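Acyl-coenzyme A thioesterase THEM4 (Rhodococcus sp., PDB 2OV9) probably hydrolyses medium- and long-chain fatty acyl-coenzyme A thioesters, such as octanoyl-, decanoyl- and oleoyl-CoA, to the free fatty acid and coenzyme A. Local coordinates at residues T115-I120 against F169-L174. Sequence-based numbering, arbitrary orientation.
Sequences TVTLTI and FEPLTL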
# COMPACT_ATOMS: atom_id res chain seq x y z
N THR B 115 -3.02 5.49 -15.81
CA THR B 115 -3.38 4.09 -16.02
C THR B 115 -2.26 3.24 -15.44
O THR B 115 -1.08 3.53 -15.67
CB THR B 115 -3.51 3.81 -17.51
OG1 THR B 115 -4.55 4.65 -18.04
CG2 THR B 115 -3.90 2.37 -17.77
N VAL B 116 -2.64 2.20 -14.71
CA VAL B 116 -1.67 1.31 -14.07
C VAL B 116 -2.14 -0.13 -14.23
O VAL B 116 -3.31 -0.42 -14.08
CB VAL B 116 -1.53 1.66 -12.56
CG1 VAL B 116 -2.83 1.36 -11.79
CG2 VAL B 116 -0.33 0.92 -11.92
N THR B 117 -1.20 -1.02 -14.53
CA THR B 117 -1.48 -2.44 -14.59
C THR B 117 -0.85 -3.03 -13.32
O THR B 117 0.36 -2.95 -13.15
CB THR B 117 -0.87 -3.05 -15.85
OG1 THR B 117 -1.55 -2.51 -16.98
CG2 THR B 117 -1.04 -4.55 -15.84
N LEU B 118 -1.67 -3.59 -12.43
CA LEU B 118 -1.15 -4.05 -11.13
C LEU B 118 -0.83 -5.53 -11.08
O LEU B 118 -1.44 -6.33 -11.77
CB LEU B 118 -2.10 -3.66 -9.99
CG LEU B 118 -2.29 -2.18 -9.69
CD1 LEU B 118 -3.51 -1.96 -8.78
CD2 LEU B 118 -1.04 -1.56 -9.04
N THR B 119 0.12 -5.86 -10.22
CA THR B 119 0.78 -7.16 -10.15
C THR B 119 0.56 -7.85 -8.81
O THR B 119 -0.05 -7.27 -7.88
CB THR B 119 2.28 -6.95 -10.30
OG1 THR B 119 2.67 -5.90 -9.40
CG2 THR B 119 2.63 -6.54 -11.74
N ILE B 120 1.07 -9.08 -8.68
CA ILE B 120 0.65 -9.91 -7.54
C ILE B 120 0.95 -9.41 -6.13
O ILE B 120 0.30 -9.82 -5.21
CB ILE B 120 1.02 -11.42 -7.60
CG1 ILE B 120 2.53 -11.65 -7.76
CG2 ILE B 120 0.15 -12.19 -8.61
CD1 ILE B 120 2.91 -13.09 -7.36
N PHE B 169 -3.36 -7.46 -13.47
CA PHE B 169 -2.85 -7.81 -14.81
C PHE B 169 -3.54 -7.14 -15.99
O PHE B 169 -3.42 -7.59 -17.13
CB PHE B 169 -2.83 -9.33 -15.03
CG PHE B 169 -2.48 -10.13 -13.79
CD1 PHE B 169 -1.29 -9.88 -13.09
CD2 PHE B 169 -3.33 -11.13 -13.34
CE1 PHE B 169 -0.98 -10.61 -11.94
CE2 PHE B 169 -3.02 -11.89 -12.19
CZ PHE B 169 -1.84 -11.62 -11.48
N GLU B 170 -4.32 -6.10 -15.73
CA GLU B 170 -4.93 -5.35 -16.83
C GLU B 170 -4.97 -3.87 -16.50
O GLU B 170 -4.89 -3.51 -15.34
CB GLU B 170 -6.31 -5.90 -17.19
CG GLU B 170 -7.43 -5.45 -16.31
CD GLU B 170 -8.72 -6.21 -16.63
OE1 GLU B 170 -8.69 -7.46 -16.67
OE2 GLU B 170 -9.77 -5.55 -16.83
N PRO B 171 -5.06 -3.02 -17.53
CA PRO B 171 -4.98 -1.58 -17.34
C PRO B 171 -6.18 -1.03 -16.55
O PRO B 171 -7.33 -1.23 -16.95
CB PRO B 171 -4.95 -1.02 -18.77
CG PRO B 171 -4.75 -2.18 -19.66
CD PRO B 171 -5.24 -3.38 -18.96
N LEU B 172 -5.89 -0.38 -15.42
CA LEU B 172 -6.91 0.31 -14.62
C LEU B 172 -6.73 1.84 -14.71
O LEU B 172 -5.65 2.35 -14.48
CB LEU B 172 -6.75 -0.08 -13.14
CG LEU B 172 -6.72 -1.59 -12.83
CD1 LEU B 172 -6.40 -1.82 -11.35
CD2 LEU B 172 -8.02 -2.31 -13.25
N THR B 173 -7.81 2.57 -15.03
CA THR B 173 -7.73 4.01 -15.14
C THR B 173 -8.09 4.61 -13.81
O THR B 173 -9.20 4.40 -13.33
CB THR B 173 -8.74 4.55 -16.17
OG1 THR B 173 -8.54 3.85 -17.41
CG2 THR B 173 -8.54 6.07 -16.37
N LEU B 174 -7.16 5.38 -13.26
CA LEU B 174 -7.37 6.13 -12.05
C LEU B 174 -7.65 7.59 -12.41
O LEU B 174 -6.96 8.16 -13.24
CB LEU B 174 -6.12 6.08 -11.17
CG LEU B 174 -5.40 4.75 -10.91
CD1 LEU B 174 -4.21 4.97 -9.99
CD2 LEU B 174 -6.31 3.68 -10.32
O HOH W 1 -4.48 -4.30 -12.84
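In the antiparallel sheet of this hotdog-fold thioesterase, strand 112-117 pairs with strand 171-182. Val116 and Leu172 form the hydrogen-bonded pair, Val116 N reaching Leu172 O at 3.0 Å and Leu172 N reaching Val116 O at 2.9 Å. Next along, a water bridges the two backbones: it accepts from Leu118 N at 2.9 Å and donates to Glu170 O at 2.7 Å. The backbones meet directly again where Phe169 N meets Leu118 O almost head-on, with a C=O...N angle of 162°.

Val116 and Leu172 point to the buried side, where Leu174 and Leu118 join them. Leu118 crosses Leu172 at about a right angle, the two CD1 methyls 3.9 Å apart, while Val116 CG1 lies near Leu174 CD1; Leu137 and Val141 of helix 131-148 cover this side. Thr115, Thr117, Pro171 and Thr173 line the other face. Thr115 and Pro171 point the same way, side by side: CG2 of Thr115, anti to its backbone N, sits 3.7 Å from Pro171 CB. Thr117 brings its OG1 close to Pro171 N and CA and its CG2 against the backbone between Phe169 and Glu170.

Farther along, Phe169 and Ile120 both touch Arg43 of helix 26-43. They also meet each other, Ile120 CG2 lying in the plane of the Phe169 ring, at its edge, 3.5 Å from CZ.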